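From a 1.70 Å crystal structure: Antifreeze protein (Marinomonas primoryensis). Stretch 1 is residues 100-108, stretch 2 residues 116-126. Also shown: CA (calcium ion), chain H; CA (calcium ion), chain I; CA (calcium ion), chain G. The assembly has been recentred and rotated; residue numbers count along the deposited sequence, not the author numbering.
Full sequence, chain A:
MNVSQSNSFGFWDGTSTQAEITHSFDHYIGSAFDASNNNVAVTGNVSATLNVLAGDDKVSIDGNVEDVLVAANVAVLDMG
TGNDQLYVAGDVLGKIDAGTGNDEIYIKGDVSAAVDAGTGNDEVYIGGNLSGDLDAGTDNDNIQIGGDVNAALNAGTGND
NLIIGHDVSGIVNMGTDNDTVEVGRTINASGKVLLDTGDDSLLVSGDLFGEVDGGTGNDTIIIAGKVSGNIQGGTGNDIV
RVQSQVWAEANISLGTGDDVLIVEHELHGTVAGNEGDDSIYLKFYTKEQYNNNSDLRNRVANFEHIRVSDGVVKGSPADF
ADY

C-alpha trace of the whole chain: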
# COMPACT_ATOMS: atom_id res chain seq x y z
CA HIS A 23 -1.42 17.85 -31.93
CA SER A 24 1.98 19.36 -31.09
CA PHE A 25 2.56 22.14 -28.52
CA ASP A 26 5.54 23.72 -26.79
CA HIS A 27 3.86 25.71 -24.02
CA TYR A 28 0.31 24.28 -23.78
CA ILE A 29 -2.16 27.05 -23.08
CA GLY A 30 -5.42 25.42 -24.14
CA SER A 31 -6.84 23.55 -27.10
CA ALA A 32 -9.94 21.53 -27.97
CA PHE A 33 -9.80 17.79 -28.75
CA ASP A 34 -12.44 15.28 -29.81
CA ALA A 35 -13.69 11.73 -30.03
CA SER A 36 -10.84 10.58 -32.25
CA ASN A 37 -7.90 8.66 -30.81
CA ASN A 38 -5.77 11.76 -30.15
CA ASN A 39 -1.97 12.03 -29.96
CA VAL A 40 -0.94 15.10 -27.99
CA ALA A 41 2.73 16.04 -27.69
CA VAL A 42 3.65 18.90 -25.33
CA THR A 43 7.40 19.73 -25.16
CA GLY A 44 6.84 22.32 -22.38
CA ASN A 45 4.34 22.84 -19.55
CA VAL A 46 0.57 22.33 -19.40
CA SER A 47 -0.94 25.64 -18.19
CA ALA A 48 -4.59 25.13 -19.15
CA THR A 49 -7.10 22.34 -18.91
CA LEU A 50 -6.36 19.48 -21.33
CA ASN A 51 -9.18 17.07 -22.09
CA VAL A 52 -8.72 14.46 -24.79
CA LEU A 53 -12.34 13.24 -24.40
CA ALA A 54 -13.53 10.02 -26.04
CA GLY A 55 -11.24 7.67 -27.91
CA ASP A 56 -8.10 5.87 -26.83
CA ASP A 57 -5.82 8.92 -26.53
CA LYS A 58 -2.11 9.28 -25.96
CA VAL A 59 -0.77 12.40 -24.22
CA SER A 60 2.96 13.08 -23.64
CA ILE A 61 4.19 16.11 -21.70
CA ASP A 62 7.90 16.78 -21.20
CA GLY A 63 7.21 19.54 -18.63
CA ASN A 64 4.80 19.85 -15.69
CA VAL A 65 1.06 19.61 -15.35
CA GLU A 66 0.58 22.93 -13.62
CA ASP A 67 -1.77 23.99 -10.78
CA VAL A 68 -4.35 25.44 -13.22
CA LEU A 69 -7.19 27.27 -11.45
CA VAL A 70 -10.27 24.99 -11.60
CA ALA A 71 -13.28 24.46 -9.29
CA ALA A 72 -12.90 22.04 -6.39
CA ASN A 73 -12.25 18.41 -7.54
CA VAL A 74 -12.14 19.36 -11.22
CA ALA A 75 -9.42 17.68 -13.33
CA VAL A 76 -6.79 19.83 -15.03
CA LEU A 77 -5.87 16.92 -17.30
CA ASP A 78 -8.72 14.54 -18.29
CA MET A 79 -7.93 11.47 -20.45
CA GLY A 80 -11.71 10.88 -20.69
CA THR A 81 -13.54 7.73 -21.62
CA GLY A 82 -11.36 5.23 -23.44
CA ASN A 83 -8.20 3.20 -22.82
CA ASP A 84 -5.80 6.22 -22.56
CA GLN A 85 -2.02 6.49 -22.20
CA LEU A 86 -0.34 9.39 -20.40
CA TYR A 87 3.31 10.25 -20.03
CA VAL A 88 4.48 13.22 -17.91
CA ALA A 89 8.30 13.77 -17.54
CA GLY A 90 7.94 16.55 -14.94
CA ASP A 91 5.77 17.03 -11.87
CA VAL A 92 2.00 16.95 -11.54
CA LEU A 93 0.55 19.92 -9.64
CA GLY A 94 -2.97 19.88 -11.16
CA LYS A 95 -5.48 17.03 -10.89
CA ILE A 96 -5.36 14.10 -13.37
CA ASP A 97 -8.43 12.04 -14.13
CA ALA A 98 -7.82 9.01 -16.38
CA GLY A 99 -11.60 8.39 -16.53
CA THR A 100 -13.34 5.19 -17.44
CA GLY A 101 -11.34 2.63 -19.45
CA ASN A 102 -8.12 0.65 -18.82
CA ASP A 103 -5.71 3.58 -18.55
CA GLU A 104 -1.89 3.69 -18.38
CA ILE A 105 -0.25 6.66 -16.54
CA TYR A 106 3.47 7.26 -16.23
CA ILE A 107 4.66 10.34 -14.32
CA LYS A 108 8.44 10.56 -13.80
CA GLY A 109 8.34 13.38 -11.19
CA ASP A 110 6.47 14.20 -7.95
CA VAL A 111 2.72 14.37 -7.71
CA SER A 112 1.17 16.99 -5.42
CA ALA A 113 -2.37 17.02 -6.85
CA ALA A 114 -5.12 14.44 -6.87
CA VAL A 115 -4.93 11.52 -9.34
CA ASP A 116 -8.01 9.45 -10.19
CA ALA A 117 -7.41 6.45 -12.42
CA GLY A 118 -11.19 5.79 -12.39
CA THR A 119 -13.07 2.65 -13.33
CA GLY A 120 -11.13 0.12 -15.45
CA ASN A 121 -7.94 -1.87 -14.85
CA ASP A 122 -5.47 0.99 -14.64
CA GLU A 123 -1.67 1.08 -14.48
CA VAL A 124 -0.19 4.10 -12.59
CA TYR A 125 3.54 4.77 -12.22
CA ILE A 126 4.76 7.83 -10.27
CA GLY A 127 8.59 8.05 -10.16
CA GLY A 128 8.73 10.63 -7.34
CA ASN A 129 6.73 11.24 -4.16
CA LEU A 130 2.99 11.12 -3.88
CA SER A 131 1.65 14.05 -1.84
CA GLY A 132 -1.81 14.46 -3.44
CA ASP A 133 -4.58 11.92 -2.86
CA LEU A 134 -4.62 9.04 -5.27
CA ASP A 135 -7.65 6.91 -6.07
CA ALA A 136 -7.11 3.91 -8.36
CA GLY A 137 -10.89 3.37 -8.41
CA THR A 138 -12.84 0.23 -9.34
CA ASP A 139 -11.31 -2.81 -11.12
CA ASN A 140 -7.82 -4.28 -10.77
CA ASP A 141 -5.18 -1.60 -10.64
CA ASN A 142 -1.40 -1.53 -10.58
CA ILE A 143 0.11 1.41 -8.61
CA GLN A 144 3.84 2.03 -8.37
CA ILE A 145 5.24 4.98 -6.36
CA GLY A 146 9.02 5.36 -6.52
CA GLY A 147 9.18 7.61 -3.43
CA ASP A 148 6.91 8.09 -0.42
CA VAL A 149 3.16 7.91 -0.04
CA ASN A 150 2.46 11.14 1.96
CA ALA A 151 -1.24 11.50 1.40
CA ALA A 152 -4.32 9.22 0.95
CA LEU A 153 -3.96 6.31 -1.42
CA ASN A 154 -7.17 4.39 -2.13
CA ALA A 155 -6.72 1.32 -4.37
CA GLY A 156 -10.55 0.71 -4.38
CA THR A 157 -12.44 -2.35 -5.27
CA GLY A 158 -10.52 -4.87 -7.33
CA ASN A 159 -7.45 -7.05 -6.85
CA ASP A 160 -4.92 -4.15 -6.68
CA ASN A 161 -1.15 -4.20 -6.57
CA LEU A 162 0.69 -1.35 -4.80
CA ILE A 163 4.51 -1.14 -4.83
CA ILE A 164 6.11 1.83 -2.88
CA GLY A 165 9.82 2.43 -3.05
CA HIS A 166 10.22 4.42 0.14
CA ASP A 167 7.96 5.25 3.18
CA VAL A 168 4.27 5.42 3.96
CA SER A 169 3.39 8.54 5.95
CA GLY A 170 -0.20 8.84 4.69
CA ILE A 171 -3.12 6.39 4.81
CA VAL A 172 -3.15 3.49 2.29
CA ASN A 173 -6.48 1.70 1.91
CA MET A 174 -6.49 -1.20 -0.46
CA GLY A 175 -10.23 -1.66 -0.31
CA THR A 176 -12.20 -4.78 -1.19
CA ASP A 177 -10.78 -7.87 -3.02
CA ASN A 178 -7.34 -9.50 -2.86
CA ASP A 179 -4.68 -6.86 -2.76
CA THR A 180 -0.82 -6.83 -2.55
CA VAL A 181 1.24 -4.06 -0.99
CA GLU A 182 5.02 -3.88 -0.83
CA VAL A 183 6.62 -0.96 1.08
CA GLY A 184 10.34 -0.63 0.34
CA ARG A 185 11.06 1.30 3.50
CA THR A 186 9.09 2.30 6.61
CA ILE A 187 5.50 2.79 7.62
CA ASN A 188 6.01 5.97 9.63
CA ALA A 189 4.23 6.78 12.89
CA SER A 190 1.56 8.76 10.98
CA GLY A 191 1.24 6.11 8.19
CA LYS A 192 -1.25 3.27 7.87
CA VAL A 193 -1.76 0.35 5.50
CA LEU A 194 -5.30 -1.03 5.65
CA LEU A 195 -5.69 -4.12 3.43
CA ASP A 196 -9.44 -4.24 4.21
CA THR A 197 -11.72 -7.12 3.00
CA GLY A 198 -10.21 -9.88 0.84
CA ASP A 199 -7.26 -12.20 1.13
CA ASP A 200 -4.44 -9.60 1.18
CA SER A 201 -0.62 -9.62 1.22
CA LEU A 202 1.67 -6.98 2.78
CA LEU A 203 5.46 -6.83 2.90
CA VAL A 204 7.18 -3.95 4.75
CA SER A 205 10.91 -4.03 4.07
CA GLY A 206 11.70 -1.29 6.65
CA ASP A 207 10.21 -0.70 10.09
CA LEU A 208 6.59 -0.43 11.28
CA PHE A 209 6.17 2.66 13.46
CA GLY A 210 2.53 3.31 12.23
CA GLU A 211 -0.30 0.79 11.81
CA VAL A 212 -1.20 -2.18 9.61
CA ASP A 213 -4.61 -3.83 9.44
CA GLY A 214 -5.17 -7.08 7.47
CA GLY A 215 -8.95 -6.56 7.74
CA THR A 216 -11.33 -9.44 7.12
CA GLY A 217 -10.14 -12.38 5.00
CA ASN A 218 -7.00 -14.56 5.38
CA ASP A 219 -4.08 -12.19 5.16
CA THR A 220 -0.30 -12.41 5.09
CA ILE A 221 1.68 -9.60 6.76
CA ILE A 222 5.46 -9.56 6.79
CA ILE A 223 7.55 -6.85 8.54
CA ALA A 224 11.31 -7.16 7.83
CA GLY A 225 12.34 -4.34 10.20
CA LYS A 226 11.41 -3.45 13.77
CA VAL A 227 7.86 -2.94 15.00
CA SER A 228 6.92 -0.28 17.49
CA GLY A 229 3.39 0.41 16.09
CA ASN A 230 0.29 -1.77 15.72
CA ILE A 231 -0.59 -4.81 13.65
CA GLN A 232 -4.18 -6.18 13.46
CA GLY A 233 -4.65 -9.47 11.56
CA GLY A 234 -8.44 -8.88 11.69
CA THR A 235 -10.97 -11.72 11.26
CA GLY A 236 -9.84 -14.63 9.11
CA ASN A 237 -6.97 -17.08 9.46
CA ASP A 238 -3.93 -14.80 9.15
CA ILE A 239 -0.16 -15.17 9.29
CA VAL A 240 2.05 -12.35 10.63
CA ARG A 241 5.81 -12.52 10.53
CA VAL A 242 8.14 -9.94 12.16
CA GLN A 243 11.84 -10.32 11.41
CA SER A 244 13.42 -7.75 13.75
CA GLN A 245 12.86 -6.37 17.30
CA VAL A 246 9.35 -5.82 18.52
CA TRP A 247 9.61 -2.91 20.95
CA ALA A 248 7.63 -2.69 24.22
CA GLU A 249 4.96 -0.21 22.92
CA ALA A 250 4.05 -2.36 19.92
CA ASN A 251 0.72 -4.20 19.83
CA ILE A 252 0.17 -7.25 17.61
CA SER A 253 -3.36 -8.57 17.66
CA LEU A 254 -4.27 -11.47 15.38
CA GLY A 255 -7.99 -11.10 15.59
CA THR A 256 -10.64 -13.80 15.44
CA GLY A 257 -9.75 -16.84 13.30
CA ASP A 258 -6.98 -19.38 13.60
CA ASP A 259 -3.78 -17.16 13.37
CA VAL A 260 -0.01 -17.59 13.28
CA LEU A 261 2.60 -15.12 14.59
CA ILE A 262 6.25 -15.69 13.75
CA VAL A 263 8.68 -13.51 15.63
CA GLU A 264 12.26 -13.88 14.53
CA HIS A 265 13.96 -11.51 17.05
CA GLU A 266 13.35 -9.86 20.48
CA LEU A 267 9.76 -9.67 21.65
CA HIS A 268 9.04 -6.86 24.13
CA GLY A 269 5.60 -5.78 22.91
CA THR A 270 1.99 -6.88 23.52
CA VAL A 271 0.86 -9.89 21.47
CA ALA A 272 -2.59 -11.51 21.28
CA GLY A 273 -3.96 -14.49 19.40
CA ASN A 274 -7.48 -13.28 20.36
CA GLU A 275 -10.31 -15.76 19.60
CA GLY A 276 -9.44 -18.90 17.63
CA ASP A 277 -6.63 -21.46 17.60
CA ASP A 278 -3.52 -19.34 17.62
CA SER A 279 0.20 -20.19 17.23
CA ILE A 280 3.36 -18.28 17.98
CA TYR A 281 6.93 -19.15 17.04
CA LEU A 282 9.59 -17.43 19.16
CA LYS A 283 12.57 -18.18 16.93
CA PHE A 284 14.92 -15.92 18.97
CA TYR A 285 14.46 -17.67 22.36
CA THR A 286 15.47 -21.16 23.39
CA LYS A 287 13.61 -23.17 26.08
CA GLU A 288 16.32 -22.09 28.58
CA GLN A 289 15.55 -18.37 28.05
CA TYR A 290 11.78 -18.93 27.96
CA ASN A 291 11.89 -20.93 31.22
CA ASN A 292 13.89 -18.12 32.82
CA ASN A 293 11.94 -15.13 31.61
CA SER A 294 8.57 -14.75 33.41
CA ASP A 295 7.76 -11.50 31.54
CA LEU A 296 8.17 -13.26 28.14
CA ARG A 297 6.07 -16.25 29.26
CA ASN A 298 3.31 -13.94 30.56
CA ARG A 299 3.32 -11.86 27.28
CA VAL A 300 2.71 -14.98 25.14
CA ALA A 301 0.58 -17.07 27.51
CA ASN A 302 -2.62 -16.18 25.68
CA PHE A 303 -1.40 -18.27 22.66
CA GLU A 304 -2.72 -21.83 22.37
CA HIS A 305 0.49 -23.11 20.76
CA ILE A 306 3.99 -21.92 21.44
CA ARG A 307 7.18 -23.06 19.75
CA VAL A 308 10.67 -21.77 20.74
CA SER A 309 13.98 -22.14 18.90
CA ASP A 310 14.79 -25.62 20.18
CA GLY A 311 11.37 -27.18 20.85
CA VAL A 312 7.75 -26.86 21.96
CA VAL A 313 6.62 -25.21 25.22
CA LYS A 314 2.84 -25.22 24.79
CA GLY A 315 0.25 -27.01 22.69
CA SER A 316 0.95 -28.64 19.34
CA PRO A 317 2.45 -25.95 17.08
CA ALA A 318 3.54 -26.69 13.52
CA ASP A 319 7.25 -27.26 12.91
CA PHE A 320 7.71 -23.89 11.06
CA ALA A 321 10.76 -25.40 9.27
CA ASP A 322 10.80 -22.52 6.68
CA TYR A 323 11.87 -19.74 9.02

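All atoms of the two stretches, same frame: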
# COMPACT_ATOMS: atom_id res chain seq x y z
N THR A 100 -13.02 6.59 -17.14
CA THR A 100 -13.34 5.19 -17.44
C THR A 100 -12.31 4.62 -18.44
O THR A 100 -11.53 5.36 -19.07
CB THR A 100 -14.77 5.02 -17.99
OG1 THR A 100 -14.86 5.59 -19.31
CG2 THR A 100 -15.81 5.69 -17.09
N GLY A 101 -12.27 3.29 -18.54
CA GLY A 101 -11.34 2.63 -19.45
C GLY A 101 -10.11 2.10 -18.70
O GLY A 101 -9.85 2.50 -17.56
N ASN A 102 -9.35 1.26 -19.37
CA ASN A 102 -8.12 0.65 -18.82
C ASN A 102 -6.96 1.55 -19.19
O ASN A 102 -6.45 1.50 -20.32
CB ASN A 102 -7.89 -0.72 -19.41
CG ASN A 102 -9.06 -1.66 -19.19
OD1 ASN A 102 -9.63 -1.71 -18.09
ND2 ASN A 102 -9.41 -2.44 -20.21
N ASP A 103 -6.65 2.45 -18.28
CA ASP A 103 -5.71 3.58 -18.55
C ASP A 103 -4.29 3.31 -18.02
O ASP A 103 -4.10 2.63 -16.97
CB ASP A 103 -6.26 4.84 -17.89
CG ASP A 103 -7.60 5.23 -18.42
OD1 ASP A 103 -7.72 5.58 -19.62
OD2 ASP A 103 -8.61 5.19 -17.68
N GLU A 104 -3.31 3.91 -18.69
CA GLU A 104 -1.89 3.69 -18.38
C GLU A 104 -1.31 5.08 -18.14
O GLU A 104 -1.38 5.92 -19.03
CB GLU A 104 -1.23 2.96 -19.54
CG GLU A 104 0.23 2.75 -19.31
CD GLU A 104 0.86 1.66 -20.18
OE1 GLU A 104 0.19 0.88 -20.89
OE2 GLU A 104 2.11 1.55 -20.11
N ILE A 105 -0.83 5.32 -16.93
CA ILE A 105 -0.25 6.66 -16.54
C ILE A 105 1.21 6.45 -16.11
O ILE A 105 1.53 5.54 -15.32
CB ILE A 105 -1.01 7.27 -15.40
CG1 ILE A 105 -2.44 7.66 -15.83
CG2 ILE A 105 -0.31 8.55 -14.91
CD1 ILE A 105 -3.30 8.15 -14.64
N TYR A 106 2.12 7.29 -16.64
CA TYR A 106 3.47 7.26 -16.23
C TYR A 106 3.92 8.69 -15.99
O TYR A 106 4.05 9.44 -16.95
CB TYR A 106 4.34 6.67 -17.36
CG TYR A 106 5.78 6.35 -16.95
CD1 TYR A 106 6.15 5.05 -16.62
CD2 TYR A 106 6.76 7.35 -16.88
CE1 TYR A 106 7.46 4.75 -16.28
CE2 TYR A 106 8.08 7.05 -16.50
CZ TYR A 106 8.41 5.75 -16.20
OH TYR A 106 9.72 5.44 -15.82
N ILE A 107 4.16 9.02 -14.73
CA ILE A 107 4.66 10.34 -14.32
C ILE A 107 6.05 10.14 -13.70
O ILE A 107 6.21 9.41 -12.71
CB ILE A 107 3.71 10.94 -13.28
CG1 ILE A 107 2.32 11.16 -13.91
CG2 ILE A 107 4.33 12.18 -12.67
CD1 ILE A 107 1.21 11.04 -12.88
N LYS A 108 7.06 10.77 -14.28
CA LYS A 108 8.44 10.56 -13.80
C LYS A 108 8.67 11.30 -12.47
O LYS A 108 9.44 10.84 -11.61
CB LYS A 108 9.43 11.05 -14.88
CG LYS A 108 10.86 10.67 -14.67
CD LYS A 108 11.79 11.12 -15.86
CE LYS A 108 13.28 11.18 -15.39
NZ LYS A 108 14.22 11.92 -16.32
N ASP A 116 -6.90 10.39 -10.22
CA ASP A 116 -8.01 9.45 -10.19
C ASP A 116 -7.91 8.60 -11.43
O ASP A 116 -8.02 9.13 -12.54
CB ASP A 116 -9.34 10.26 -10.16
CG ASP A 116 -10.59 9.35 -10.13
OD1 ASP A 116 -10.48 8.10 -10.03
OD2 ASP A 116 -11.71 9.93 -10.23
N ALA A 117 -7.56 7.32 -11.26
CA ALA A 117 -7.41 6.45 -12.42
C ALA A 117 -8.76 5.96 -12.92
O ALA A 117 -8.86 5.49 -14.07
CB ALA A 117 -6.45 5.28 -12.13
N GLY A 118 -9.78 6.10 -12.08
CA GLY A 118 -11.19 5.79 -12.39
C GLY A 118 -11.49 4.31 -12.49
O GLY A 118 -10.70 3.44 -12.08
N THR A 119 -12.67 4.02 -13.03
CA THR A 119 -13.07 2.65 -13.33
C THR A 119 -12.06 2.10 -14.39
O THR A 119 -11.21 2.82 -14.94
CB THR A 119 -14.49 2.57 -13.90
OG1 THR A 119 -14.49 3.12 -15.21
CG2 THR A 119 -15.52 3.35 -12.97
N GLY A 120 -12.08 0.78 -14.56
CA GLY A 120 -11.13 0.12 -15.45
C GLY A 120 -9.91 -0.38 -14.70
O GLY A 120 -9.62 0.04 -13.55
N ASN A 121 -9.15 -1.22 -15.40
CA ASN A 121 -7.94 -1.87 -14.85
C ASN A 121 -6.77 -0.97 -15.24
O ASN A 121 -6.26 -1.04 -16.36
CB ASN A 121 -7.78 -3.27 -15.43
CG ASN A 121 -9.00 -4.13 -15.15
OD1 ASN A 121 -9.25 -4.53 -14.02
ND2 ASN A 121 -9.78 -4.38 -16.19
N ASP A 122 -6.43 -0.09 -14.32
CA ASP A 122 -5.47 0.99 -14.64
C ASP A 122 -4.06 0.67 -14.16
O ASP A 122 -3.90 0.02 -13.14
CB ASP A 122 -5.90 2.28 -14.00
CG ASP A 122 -7.35 2.68 -14.40
OD1 ASP A 122 -7.61 2.99 -15.59
OD2 ASP A 122 -8.24 2.65 -13.55
N GLU A 123 -3.09 1.28 -14.82
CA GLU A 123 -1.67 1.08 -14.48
C GLU A 123 -1.10 2.48 -14.22
O GLU A 123 -1.15 3.33 -15.13
CB GLU A 123 -0.96 0.40 -15.66
CG GLU A 123 0.47 0.02 -15.38
CD GLU A 123 1.06 -1.07 -16.33
OE1 GLU A 123 0.37 -1.91 -17.02
OE2 GLU A 123 2.31 -1.08 -16.35
N VAL A 124 -0.68 2.75 -12.97
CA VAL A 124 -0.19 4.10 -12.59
C VAL A 124 1.24 3.97 -12.09
O VAL A 124 1.49 3.17 -11.16
CB VAL A 124 -1.09 4.76 -11.51
CG1 VAL A 124 -0.60 6.21 -11.13
CG2 VAL A 124 -2.52 4.85 -11.98
N TYR A 125 2.17 4.73 -12.68
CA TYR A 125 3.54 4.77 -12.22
C TYR A 125 3.83 6.26 -11.93
O TYR A 125 3.55 7.15 -12.80
CB TYR A 125 4.48 4.31 -13.33
CG TYR A 125 5.96 4.42 -13.03
CD1 TYR A 125 6.71 3.29 -12.69
CD2 TYR A 125 6.63 5.67 -13.10
CE1 TYR A 125 8.05 3.39 -12.40
CE2 TYR A 125 7.97 5.76 -12.83
CZ TYR A 125 8.68 4.61 -12.46
OH TYR A 125 10.03 4.67 -12.22
N ILE A 126 4.33 6.51 -10.72
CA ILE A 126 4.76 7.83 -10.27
C ILE A 126 6.21 7.61 -9.78
O ILE A 126 6.46 6.85 -8.82
CB ILE A 126 3.88 8.37 -9.17
CG1 ILE A 126 2.55 8.82 -9.79
CG2 ILE A 126 4.55 9.58 -8.42
CD1 ILE A 126 1.36 8.91 -8.71
CA CA H . -9.63 4.12 -15.83
CA CA I . -9.30 1.54 -11.77
CA CA G . -9.81 6.66 -19.88
O HOH W 1 3.33 -0.40 -18.45

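Two successive coils of the antifreeze protein lie directly on one another, each residue over its counterpart, as with Tyr106 CA and Tyr125 CA 4.7 Å apart, and bury 793 Å² between them. Strands 104-107 and 123-126 run parallel, their axes 1° apart, joined by a ladder of hydrogen bonds: Glu123 N to Asp103 O (2.7 Å), Ile105 N to Glu123 O (2.7 Å), Tyr125 N to Ile105 O (2.8 Å) and Ile107 N to Tyr125 O (2.8 Å). The register pairs residues 19 apart in a repeating sequence, so like side chains meet, Val124 beside Ile105 being the one departure in the strands. On the buried face, Ile105 CD1 lies against Val124 CG2 (4.3 Å) and Ile107 CD1 against Ile126 CG1 (4.0 Å), branched aliphatics packing in file. On the other face Tyr106 and Tyr125, both t at chi1, form an offset stack, planes 1° apart and Tyr106 CZ 3.4 Å from Tyr125 CE2. Beside them the like-charged Glu104 and Glu123 are bridged by a water that donates to Glu104 OE2 (2.8 Å) and Glu123 OE2 (2.4 Å).

In the turns, a calcium ion (chain H) fills the hollow between the coils, held at 2.2 to 2.4 Å by Gly101 O, Asp103 OD2, Ala117 O, Thr119 O and Asp122 OD1, plus one atom from elsewhere in the structure; it accounts for oxygens as close as Gly101 O and Thr119 O (3.0 Å). Asp122 is shared three ways: OD1 also accepts from Asp103 N (2.9 Å), while OD2 binds the next calcium (chain I) at 2.4 Å. Gly120 has to be bare, since a CB there would sit 1.9 Å from Gly101 O; instead its CA nestles 3.4 Å from that oxygen. Alongside, Asn102 reaches across, OD1 accepting from Asn121 N (2.8 Å) and weakly from Asn121 ND2 (3.3 Å). Thr119 OG1 tucks against Thr100 CA (3.3 Å).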